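Local coordinates for protein vinylacetyl-CoA Delta-isomerase (Nitrosopumilus maritimus SCM1, PDB 6VJR) that carries FAD, a [4Fe-4S] cluster and an iron ion, and probably dehydrates 4-hydroxybutyryl-CoA and isomerises vinylacetyl-CoA, both to crotonyl-CoA, at residues Y20-L25 with C233-M238; N108-T113 with W195-P200; R371-I376 with T442-G447. All coordinates share one frame; numbering follows the deposited sequence.

Contact 1: residues Y20-L25 with C233-M238. With NA (sodium ion), chain K; NA (sodium ion), chain L.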
loop_
_atom_site.group_PDB
_atom_site.type_symbol
_atom_site.label_atom_id
_atom_site.label_comp_id
_atom_site.label_asym_id
_atom_site.label_seq_id
_atom_site.Cartn_x
_atom_site.Cartn_y
_atom_site.Cartn_z
ATOM N N TYR A 20 20.794 34.813 12.337
ATOM C CA TYR A 20 20.400 34.460 13.695
ATOM C C TYR A 20 20.245 32.949 13.819
ATOM O O TYR A 20 19.534 32.354 13.019
ATOM C CB TYR A 20 19.090 35.143 14.081
ATOM C CG TYR A 20 19.279 36.630 14.300
ATOM C CD1 TYR A 20 19.974 37.114 15.396
ATOM C CD2 TYR A 20 18.789 37.539 13.396
ATOM C CE1 TYR A 20 20.180 38.466 15.589
ATOM C CE2 TYR A 20 18.953 38.891 13.606
ATOM C CZ TYR A 20 19.658 39.366 14.699
ATOM O OH TYR A 20 19.920 40.704 14.895
ATOM N N LEU A 21 20.916 32.363 14.832
ATOM C CA LEU A 21 20.761 30.953 15.173
ATOM C C LEU A 21 20.809 30.826 16.684
ATOM O O LEU A 21 21.789 31.221 17.306
ATOM C CB LEU A 21 21.875 30.151 14.493
ATOM C CG LEU A 21 21.993 28.672 14.877
ATOM C CD1 LEU A 21 20.697 27.911 14.733
ATOM C CD2 LEU A 21 23.054 28.066 14.001
ATOM N N PHE A 22 19.725 30.289 17.278
ATOM C CA PHE A 22 19.627 30.127 18.713
ATOM C C PHE A 22 19.812 31.453 19.444
ATOM O O PHE A 22 20.377 31.493 20.558
ATOM C CB PHE A 22 20.639 29.101 19.232
ATOM C CG PHE A 22 20.446 27.703 18.692
ATOM C CD1 PHE A 22 19.194 27.092 18.692
ATOM C CD2 PHE A 22 21.544 26.977 18.240
ATOM C CE1 PHE A 22 19.050 25.797 18.218
ATOM C CE2 PHE A 22 21.390 25.694 17.721
ATOM C CZ PHE A 22 20.123 25.124 17.692
ATOM N N GLY A 23 19.244 32.514 18.855
ATOM C CA GLY A 23 19.201 33.818 19.489
ATOM C C GLY A 23 20.541 34.552 19.498
ATOM O O GLY A 23 20.702 35.484 20.286
ATOM N N GLU A 24 21.487 34.129 18.651
ATOM C CA GLU A 24 22.779 34.772 18.574
ATOM C C GLU A 24 23.087 35.052 17.108
ATOM O O GLU A 24 22.664 34.292 16.245
ATOM C CB GLU A 24 23.851 33.856 19.145
ATOM C CG GLU A 24 23.645 33.504 20.605
ATOM C CD GLU A 24 23.998 34.578 21.611
ATOM O OE1 GLU A 24 23.688 34.322 22.789
ATOM O OE2 GLU A 24 24.534 35.658 21.233
ATOM N N LEU A 25 23.804 36.155 16.866
ATOM C CA LEU A 25 24.370 36.395 15.558
ATOM C C LEU A 25 25.537 35.445 15.301
ATOM O O LEU A 25 26.419 35.274 16.132
ATOM C CB LEU A 25 24.879 37.814 15.518
ATOM C CG LEU A 25 23.839 38.919 15.339
ATOM C CD1 LEU A 25 24.469 40.287 15.623
ATOM C CD2 LEU A 25 23.208 38.918 13.982
ATOM N N CYS A 233 17.768 16.703 15.797
ATOM C CA CYS A 233 19.119 16.317 16.199
ATOM C C CYS A 233 20.185 17.332 15.781
ATOM O O CYS A 233 21.391 17.004 15.815
ATOM C CB CYS A 233 19.514 14.902 15.722
ATOM S SG CYS A 233 18.451 13.613 16.371
ATOM N N ASP A 234 19.774 18.575 15.477
ATOM C CA ASP A 234 20.695 19.601 14.979
ATOM C C ASP A 234 21.931 19.735 15.886
ATOM O O ASP A 234 23.067 19.774 15.411
ATOM C CB ASP A 234 19.984 20.932 14.803
ATOM C CG ASP A 234 19.054 21.428 15.914
ATOM O OD1 ASP A 234 19.078 20.865 17.053
ATOM O OD2 ASP A 234 18.234 22.331 15.623
ATOM N N THR A 235 21.701 19.820 17.192
ATOM C CA THR A 235 22.749 20.185 18.119
ATOM C C THR A 235 23.752 19.070 18.370
ATOM O O THR A 235 24.796 19.343 18.968
ATOM C CB THR A 235 22.204 20.772 19.410
ATOM O OG1 THR A 235 21.402 19.758 19.988
ATOM C CG2 THR A 235 21.476 22.089 19.171
ATOM N N ARG A 236 23.518 17.851 17.847
ATOM C CA ARG A 236 24.552 16.847 17.968
ATOM C C ARG A 236 25.827 17.314 17.275
ATOM O O ARG A 236 26.945 16.900 17.647
ATOM C CB ARG A 236 24.113 15.510 17.389
ATOM C CG ARG A 236 23.015 14.895 18.245
ATOM C CD ARG A 236 22.718 13.504 17.843
ATOM N NE ARG A 236 21.577 12.903 18.536
ATOM C CZ ARG A 236 21.172 11.663 18.388
ATOM N NH1 ARG A 236 21.846 10.844 17.637
ATOM N NH2 ARG A 236 20.067 11.206 19.007
ATOM N N SER A 237 25.647 18.094 16.214
ATOM C CA SER A 237 26.762 18.643 15.466
ATOM C C SER A 237 27.690 19.464 16.362
ATOM O O SER A 237 28.876 19.543 16.080
ATOM C CB SER A 237 26.273 19.498 14.315
ATOM O OG SER A 237 25.579 20.647 14.792
ATOM N N MET A 238 27.122 20.130 17.369
ATOM C CA MET A 238 27.828 21.036 18.250
ATOM C C MET A 238 28.455 20.318 19.443
ATOM O O MET A 238 29.171 20.954 20.211
ATOM C CB MET A 238 26.872 22.131 18.736
ATOM C CG MET A 238 26.366 22.952 17.567
ATOM S SD MET A 238 24.922 23.977 17.883
ATOM C CE MET A 238 25.544 25.095 19.144
HETATM NA NA NA K . 28.903 15.650 17.461
HETATM NA NA NA L . 30.864 18.803 14.960
HETATM O O HOH W 1 30.025 16.606 15.635
HETATM O O HOH W 2 28.241 14.203 19.429
HETATM O O HOH W 3 29.971 19.575 12.749
HETATM O O HOH W 4 32.608 17.530 13.476
HETATM O O HOH W 5 32.404 20.119 14.774
#
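F22 sits at the tip of a tight β-hairpin and lays its ring against D234, T235 and M238 of the 3-10 turn 234-238. The closest touch is F22 CZ on the T235 methyl CG2, 3.6 Å away and oblique to the ring. At the ring edge, M238 brings SD to 3.9 Å from F22 CE2. That sulfur is 5.2 Å from the ring centroid and 75° off the normal, a Met-aromatic contact of the edge-on kind. Carboxylate oxygen D234 OD2 also lies near the ring plane, 4.0 Å from F22 CZ, with the two flat groups almost perpendicular. Its strong partners are R230, by a salt bridge, and the backbone N of Q231.

The hairpin turns by a type I' bend from L21 to E24, in which F22 and G23 both have positive phi. With CG anti to the carbonyl carbon (chi1 -62°), the F22 ring extends to T235 and M238, and L21 CD1 lies over one of its faces, offset toward the rim. D396 of the second subunit accepts from F22 N and G23 N. On the facing turn, S237 N donates to D234 O at 3.2 Å. R236 O binds one sodium ion at 2.3 Å and S237 O binds the other, a single water bridging the two metals, while T235 packs on T235 of the second subunit.

Contact 2: residues N108-T113 with W195-P200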
loop_
_atom_site.group_PDB
_atom_site.type_symbol
_atom_site.label_atom_id
_atom_site.label_comp_id
_atom_site.label_asym_id
_atom_site.label_seq_id
_atom_site.Cartn_x
_atom_site.Cartn_y
_atom_site.Cartn_z
ATOM N N ASN A 108 17.190 27.547 -15.307
ATOM C CA ASN A 108 16.658 26.897 -16.490
ATOM C C ASN A 108 15.234 27.411 -16.773
ATOM O O ASN A 108 14.887 27.693 -17.902
ATOM C CB ASN A 108 16.818 25.389 -16.384
ATOM C CG ASN A 108 18.199 24.953 -16.853
ATOM O OD1 ASN A 108 18.410 24.629 -18.023
ATOM N ND2 ASN A 108 19.167 24.970 -15.957
ATOM N N SER A 109 14.399 27.497 -15.739
ATOM C CA SER A 109 13.033 27.968 -15.899
ATOM C C SER A 109 12.968 29.448 -16.290
ATOM O O SER A 109 12.133 29.871 -17.110
ATOM C CB SER A 109 12.223 27.630 -14.645
ATOM O OG SER A 109 12.663 28.303 -13.471
ATOM N N LEU A 110 13.845 30.261 -15.701
ATOM C CA LEU A 110 13.901 31.679 -16.061
ATOM C C LEU A 110 14.354 31.898 -17.488
ATOM O O LEU A 110 13.909 32.854 -18.110
ATOM C CB LEU A 110 14.788 32.435 -15.103
ATOM C CG LEU A 110 14.161 32.731 -13.757
ATOM C CD1 LEU A 110 15.240 33.122 -12.768
ATOM C CD2 LEU A 110 13.076 33.810 -13.868
ATOM N N HIS A 111 15.203 31.014 -18.012
ATOM C CA HIS A 111 15.715 31.231 -19.353
ATOM C C HIS A 111 14.559 31.263 -20.359
ATOM O O HIS A 111 14.437 32.195 -21.159
ATOM C CB HIS A 111 16.728 30.141 -19.695
ATOM C CG HIS A 111 17.447 30.352 -20.967
ATOM N ND1 HIS A 111 16.872 30.048 -22.179
ATOM C CD2 HIS A 111 18.685 30.841 -21.238
ATOM C CE1 HIS A 111 17.769 30.314 -23.149
ATOM N NE2 HIS A 111 18.871 30.801 -22.606
ATOM N N SER A 112 13.652 30.283 -20.273
ATOM C CA SER A 112 12.517 30.230 -21.187
ATOM C C SER A 112 11.448 31.270 -20.837
ATOM O O SER A 112 10.848 31.852 -21.726
ATOM C CB SER A 112 11.915 28.846 -21.272
ATOM O OG SER A 112 11.318 28.438 -20.054
ATOM N N THR A 113 11.191 31.493 -19.547
ATOM C CA THR A 113 10.105 32.370 -19.138
ATOM C C THR A 113 10.430 33.819 -19.527
ATOM O O THR A 113 9.581 34.524 -20.067
ATOM C CB THR A 113 9.833 32.235 -17.647
ATOM O OG1 THR A 113 9.531 30.878 -17.334
ATOM C CG2 THR A 113 8.654 33.115 -17.273
ATOM N N TRP A 195 24.561 34.323 -4.719
ATOM C CA TRP A 195 23.404 35.063 -5.189
ATOM C C TRP A 195 22.150 34.258 -4.884
ATOM O O TRP A 195 22.211 33.034 -4.891
ATOM C CB TRP A 195 23.456 35.320 -6.689
ATOM C CG TRP A 195 24.564 36.253 -7.082
ATOM C CD1 TRP A 195 25.878 35.975 -7.283
ATOM C CD2 TRP A 195 24.412 37.661 -7.289
ATOM N NE1 TRP A 195 26.560 37.119 -7.616
ATOM C CE2 TRP A 195 25.682 38.168 -7.625
ATOM C CE3 TRP A 195 23.316 38.527 -7.270
ATOM C CZ2 TRP A 195 25.885 39.512 -7.893
ATOM C CZ3 TRP A 195 23.522 39.858 -7.516
ATOM C CH2 TRP A 195 24.789 40.337 -7.835
ATOM N N ILE A 196 21.039 34.965 -4.712
ATOM C CA ILE A 196 19.726 34.374 -4.482
ATOM C C ILE A 196 18.750 35.022 -5.464
ATOM O O ILE A 196 18.743 36.262 -5.607
ATOM C CB ILE A 196 19.309 34.617 -3.035
ATOM C CG1 ILE A 196 20.278 33.880 -2.075
ATOM C CG2 ILE A 196 17.872 34.170 -2.835
ATOM C CD1 ILE A 196 20.260 34.372 -0.654
ATOM N N ILE A 197 18.001 34.184 -6.206
ATOM C CA ILE A 197 16.991 34.671 -7.131
ATOM C C ILE A 197 15.614 34.566 -6.478
ATOM O O ILE A 197 15.131 33.474 -6.188
ATOM C CB ILE A 197 17.021 33.901 -8.464
ATOM C CG1 ILE A 197 18.411 33.929 -9.130
ATOM C CG2 ILE A 197 15.988 34.519 -9.397
ATOM C CD1 ILE A 197 18.534 33.097 -10.371
ATOM N N LEU A 198 14.988 35.723 -6.266
ATOM C CA LEU A 198 13.645 35.799 -5.721
ATOM C C LEU A 198 12.654 35.571 -6.862
ATOM O O LEU A 198 12.795 36.189 -7.915
ATOM C CB LEU A 198 13.409 37.194 -5.131
ATOM C CG LEU A 198 14.397 37.651 -4.061
ATOM C CD1 LEU A 198 14.127 39.079 -3.684
ATOM C CD2 LEU A 198 14.375 36.713 -2.859
ATOM N N MET A 199 11.598 34.786 -6.597
ATOM C CA MET A 199 10.609 34.462 -7.622
ATOM C C MET A 199 9.242 34.317 -6.973
ATOM O O MET A 199 9.164 33.822 -5.867
ATOM C CB MET A 199 10.917 33.119 -8.312
ATOM C CG MET A 199 12.251 33.033 -9.041
ATOM S SD MET A 199 12.676 31.364 -9.606
ATOM C CE MET A 199 13.213 30.653 -8.037
ATOM N N PRO A 200 8.157 34.718 -7.651
ATOM C CA PRO A 200 6.806 34.526 -7.121
ATOM C C PRO A 200 6.480 33.043 -7.011
ATOM O O PRO A 200 6.993 32.222 -7.772
ATOM C CB PRO A 200 5.909 35.275 -8.081
ATOM C CG PRO A 200 6.754 35.392 -9.327
ATOM C CD PRO A 200 8.183 35.343 -8.976
#
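L110, on helix 101-121, and I197, on strand 195-198, reach toward each other tip to tip, and this pair is the tight part of the contact. Methyl CD1 of L110 comes to 3.7 Å from I197 CG2 and also lies 4.1 Å from I197 CD1, so one leucine branch meets both ends of the isoleucine. The strand residue presents CG2 because its CG1 branch is turned anti to the carbonyl carbon (chi1 -55°), leaving CG2 anti to the backbone N.

The M199 side is looser. Its SD is 4.4 Å from L110 CD1, a longer approach from a residue just past the end of the strand. The looseness does not mean exposure to solvent, since all three touching residues are buried. V214 of the neighbouring strand 213-218 packs on both L110 and I197, F129 of helix 125-139 lies against L110, and I143 of strand 143-146 against I197. The contact thus seats the helix on one side of the mixed four-stranded sheet.

Behind L110 the helix has its own extra bond: S109 O accepts both T113 N, at 3.1 Å, and T113 OG1, at 2.8 Å, the hydroxyl standing 37° out of the carbonyl plane. The side chain of M199 comes within about 4 Å, nearest atoms, of G145 and of the side chain of M147, both of which bind FAD. Between the two segments only hydrocarbon and one thioether come within contact distance, so shape and burial, rather than polar pairing, set how they sit beside the flavin-binding strand end.

Contact 3: residues R371-I376 with T442-G447. With FE (Fe (III) ion), chain I; FAD (flavin-adenine dinucleotide), chain F; SF4 (iron/sulfur cluster), chain E.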
loop_
_atom_site.group_PDB
_atom_site.type_symbol
_atom_site.label_atom_id
_atom_site.label_comp_id
_atom_site.label_asym_id
_atom_site.label_seq_id
_atom_site.Cartn_x
_atom_site.Cartn_y
_atom_site.Cartn_z
ATOM N N ARG A 371 6.089 9.400 -1.194
ATOM C CA ARG A 371 5.662 8.141 -0.583
ATOM C C ARG A 371 6.850 7.250 -0.197
ATOM O O ARG A 371 6.957 6.784 0.934
ATOM C CB ARG A 371 4.741 7.419 -1.579
ATOM C CG ARG A 371 3.428 8.140 -1.829
ATOM C CD ARG A 371 2.619 7.517 -2.949
ATOM N NE ARG A 371 1.284 8.109 -3.027
ATOM C CZ ARG A 371 0.352 7.794 -3.913
ATOM N NH1 ARG A 371 0.579 6.908 -4.839
ATOM N NH2 ARG A 371 -0.840 8.358 -3.864
ATOM N N PHE A 372 7.692 6.943 -1.171
ATOM C CA PHE A 372 8.586 5.796 -1.041
ATOM C C PHE A 372 9.696 6.004 -0.005
ATOM O O PHE A 372 10.077 5.028 0.670
ATOM C CB PHE A 372 9.166 5.324 -2.368
ATOM C CG PHE A 372 8.133 4.841 -3.356
ATOM C CD1 PHE A 372 6.821 4.508 -2.968
ATOM C CD2 PHE A 372 8.473 4.687 -4.702
ATOM C CE1 PHE A 372 5.901 4.078 -3.913
ATOM C CE2 PHE A 372 7.546 4.225 -5.614
ATOM C CZ PHE A 372 6.252 3.932 -5.210
ATOM N N PRO A 373 10.332 7.200 0.135
ATOM C CA PRO A 373 11.362 7.365 1.170
ATOM C C PRO A 373 10.862 6.927 2.546
ATOM O O PRO A 373 11.645 6.415 3.349
ATOM C CB PRO A 373 11.767 8.840 1.076
ATOM C CG PRO A 373 11.501 9.131 -0.400
ATOM C CD PRO A 373 10.184 8.426 -0.680
ATOM N N TYR A 374 9.582 7.209 2.819
ATOM C CA TYR A 374 9.001 6.834 4.099
ATOM C C TYR A 374 9.011 5.325 4.294
ATOM O O TYR A 374 9.247 4.842 5.397
ATOM C CB TYR A 374 7.637 7.464 4.245
ATOM C CG TYR A 374 7.641 8.972 4.472
ATOM C CD1 TYR A 374 7.678 9.855 3.400
ATOM C CD2 TYR A 374 7.630 9.521 5.740
ATOM C CE1 TYR A 374 7.673 11.227 3.587
ATOM C CE2 TYR A 374 7.605 10.882 5.956
ATOM C CZ TYR A 374 7.696 11.745 4.865
ATOM O OH TYR A 374 7.622 13.095 5.000
ATOM N N GLU A 375 8.773 4.577 3.226
ATOM C CA GLU A 375 8.781 3.127 3.309
ATOM C C GLU A 375 10.207 2.572 3.386
ATOM O O GLU A 375 10.530 1.599 4.101
ATOM C CB GLU A 375 8.016 2.561 2.135
ATOM C CG GLU A 375 7.901 1.023 2.182
ATOM C CD GLU A 375 7.221 0.344 3.365
ATOM O OE1 GLU A 375 6.702 1.063 4.225
ATOM O OE2 GLU A 375 7.264 -0.915 3.470
ATOM N N ILE A 376 11.126 3.159 2.591
ATOM C CA ILE A 376 12.511 2.724 2.645
ATOM C C ILE A 376 13.049 2.920 4.062
ATOM O O ILE A 376 13.773 2.060 4.618
ATOM C CB ILE A 376 13.299 3.476 1.548
ATOM C CG1 ILE A 376 12.823 3.102 0.118
ATOM C CG2 ILE A 376 14.787 3.210 1.677
ATOM C CD1 ILE A 376 13.364 3.984 -0.982
ATOM N N THR A 442 10.979 14.800 4.937
ATOM C CA THR A 442 10.070 15.922 4.840
ATOM C C THR A 442 10.282 16.786 3.587
ATOM O O THR A 442 9.303 17.303 3.030
ATOM C CB THR A 442 10.134 16.717 6.148
ATOM O OG1 THR A 442 10.064 15.823 7.267
ATOM C CG2 THR A 442 8.932 17.640 6.244
ATOM N N GLU A 443 11.527 16.949 3.112
ATOM C CA GLU A 443 11.716 17.690 1.883
ATOM C C GLU A 443 11.244 16.858 0.686
ATOM O O GLU A 443 10.713 17.405 -0.268
ATOM C CB GLU A 443 13.161 18.123 1.701
ATOM C CG GLU A 443 13.220 19.308 0.750
ATOM C CD GLU A 443 13.524 19.006 -0.671
ATOM O OE1 GLU A 443 14.060 17.883 -0.895
ATOM O OE2 GLU A 443 13.313 19.914 -1.507
ATOM N N SER A 444 11.354 15.525 0.755
ATOM C CA SER A 444 10.723 14.676 -0.252
ATOM C C SER A 444 9.221 14.955 -0.322
ATOM O O SER A 444 8.594 14.978 -1.377
ATOM C CB SER A 444 11.031 13.194 -0.017
ATOM O OG SER A 444 12.405 12.946 -0.268
ATOM N N MET A 445 8.590 15.128 0.841
ATOM C CA MET A 445 7.177 15.444 0.918
ATOM C C MET A 445 6.825 16.807 0.313
ATOM O O MET A 445 5.867 16.881 -0.467
ATOM C CB MET A 445 6.744 15.408 2.392
ATOM C CG MET A 445 5.279 15.773 2.702
ATOM S SD MET A 445 4.095 14.722 1.877
ATOM C CE MET A 445 4.247 13.217 2.846
ATOM N N HIS A 446 7.563 17.866 0.669
ATOM C CA HIS A 446 7.120 19.242 0.374
ATOM C C HIS A 446 7.923 19.981 -0.702
ATOM O O HIS A 446 7.477 20.987 -1.231
ATOM C CB HIS A 446 7.099 20.104 1.638
ATOM C CG HIS A 446 5.972 19.697 2.549
ATOM N ND1 HIS A 446 4.666 19.792 2.138
ATOM C CD2 HIS A 446 5.959 19.112 3.736
ATOM C CE1 HIS A 446 3.873 19.343 3.105
ATOM N NE2 HIS A 446 4.640 18.923 4.113
ATOM N N GLY A 447 9.112 19.531 -0.970
ATOM C CA GLY A 447 9.953 20.225 -1.936
ATOM C C GLY A 447 9.321 20.313 -3.335
ATOM O O GLY A 447 8.759 19.359 -3.849
HETATM FE FE FE I . 13.664 20.385 -3.372
HETATM P PA FAD F . 1.535 24.550 3.123
HETATM O O1A FAD F . 1.214 25.201 1.841
HETATM O O2A FAD F . 1.178 25.266 4.363
HETATM O O5B FAD F . 0.980 23.061 3.013
HETATM C C5B FAD F . 0.404 22.370 4.148
HETATM C C4B FAD F . -0.748 21.539 3.663
HETATM O O4B FAD F . -1.848 22.408 3.298
HETATM C C3B FAD F . -0.492 20.637 2.440
HETATM O O3B FAD F . -1.205 19.405 2.573
HETATM C C2B FAD F . -1.061 21.453 1.287
HETATM O O2B FAD F . -1.442 20.732 0.125
HETATM C C1B FAD F . -2.260 22.120 1.967
HETATM N N9A FAD F . -2.646 23.388 1.361
HETATM C C8A FAD F . -1.978 24.593 1.336
HETATM N N7A FAD F . -2.614 25.564 0.731
HETATM C C5A FAD F . -3.779 24.959 0.297
HETATM C C6A FAD F . -4.885 25.458 -0.422
HETATM N N6A FAD F . -4.997 26.737 -0.783
HETATM N N1A FAD F . -5.860 24.581 -0.756
HETATM C C2A FAD F . -5.744 23.306 -0.343
HETATM N N3A FAD F . -4.778 22.727 0.367
HETATM C C4A FAD F . -3.803 23.611 0.656
HETATM N N1 FAD F . 11.195 26.557 -1.300
HETATM C C2 FAD F . 11.991 27.456 -1.969
HETATM O O2 FAD F . 11.529 28.426 -2.590
HETATM N N3 FAD F . 13.354 27.233 -2.009
HETATM C C4 FAD F . 14.029 26.209 -1.408
HETATM O O4 FAD F . 15.246 26.151 -1.406
HETATM C C4X FAD F . 13.179 25.326 -0.623
HETATM N N5 FAD F . 13.754 24.310 0.029
HETATM C C5X FAD F . 12.980 23.623 0.940
HETATM C C6 FAD F . 13.569 22.704 1.821
HETATM C C7 FAD F . 12.828 22.032 2.780
HETATM C C7M FAD F . 13.522 21.134 3.776
HETATM C C8 FAD F . 11.424 22.159 2.780
HETATM C C8M FAD F . 10.587 21.357 3.733
HETATM C C9 FAD F . 10.808 22.986 1.871
HETATM C C9A FAD F . 11.581 23.753 0.963
HETATM N N10 FAD F . 10.999 24.694 0.115
HETATM C C10 FAD F . 11.772 25.577 -0.639
HETATM C "C1'" FAD F . 9.577 25.001 0.362
HETATM C "C2'" FAD F . 8.534 24.088 -0.234
HETATM O "O2'" FAD F . 8.389 24.438 -1.612
HETATM C "C3'" FAD F . 7.202 24.261 0.509
HETATM O "O3'" FAD F . 7.390 23.687 1.789
HETATM C "C4'" FAD F . 5.967 23.710 -0.221
HETATM O "O4'" FAD F . 5.654 24.515 -1.366
HETATM C "C5'" FAD F . 4.742 23.641 0.672
HETATM O "O5'" FAD F . 4.450 24.931 1.183
HETATM P P FAD F . 4.308 25.179 2.713
HETATM O O1P FAD F . 5.486 24.731 3.459
HETATM O O2P FAD F . 3.865 26.573 2.871
HETATM O O3P FAD F . 3.120 24.234 3.227
HETATM FE FE1 SF4 E . 16.510 19.388 -3.697
HETATM FE FE2 SF4 E . 17.841 17.007 -3.362
HETATM FE FE3 SF4 E . 18.738 19.151 -2.194
HETATM FE FE4 SF4 E . 19.097 18.843 -4.834
HETATM S S1 SF4 E . 20.078 17.655 -3.208
HETATM S S2 SF4 E . 18.344 20.784 -3.744
HETATM S S3 SF4 E . 17.059 17.849 -5.379
HETATM S S4 SF4 E . 16.690 18.235 -1.810
#
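P373 is the first residue of 371-376 to touch the other helix: its ring atom CG lies 3.9 Å from S444 OG. The serine hydroxyl has its polar partner in its own helix, at Y440 O, and its approach to the proline is van der Waals packing. This pair marks the nearest backbone approach of the two helices. The axes of the short segments 372-376 and 442-446 run nearly antiparallel (159°), with a closest approach of 10.0 Å, in the largely helical C-terminal part, whose sequence family belongs to the acyl-CoA dehydrogenase clan.

Y374 comes next and reaches across with the end of its side chain. The phenol OH sits 3.6 Å from M445 CB and 3.7 Å from T442 CA, close over the backbone of the second helix. M445 crosses the tyrosine at about a right angle; bends at chi2 and chi3 fold its chain back so that CE lies 4.0 Å from Y374 CE1. The polar ends point on into another molecule: Y374 OH and T442 OG1 both bond Q381 OE1 of the second subunit. Farther along, I376 packs on Y440, one turn before S444.

The far side of helix 442-446 faces the cofactors. E443 OE2 binds the iron ion at 1.9 Å, together with H289 and Y293, while E443 OE1 makes a salt bridge with K296. E443 CG also comes to 3.4 Å from C7 of the flavin. The next turn brings H446 O to 3.3 Å from FAD C4', and H446 NE2 bonds Q381 O of the second subunit. The same short helix therefore supplies an iron ligand through E443 and, through T442 and H446, forms part of a subunit interface.

Starting from the N terminus, the chain leaves the hairpin of 20-25 and returns to it at 233-238, so contact 1 closes a long loop over most of the N-terminal region. Contact 2 lies wholly within that loop: helix 101-121 is met by strand 195-198 before the outer loop shuts, joining helical and sheet parts close to the flavin. Contact 3 follows in series, its two helices meeting after a largely helical excursion in the C-terminal region. No two contacts touch; contacts 2 and 3 lie on opposite sides of the chain's centre, about 25 Å apart between centres. Contacts 1 and 3 both border the second subunit, whereas the segments of contact 2 touch no other chain.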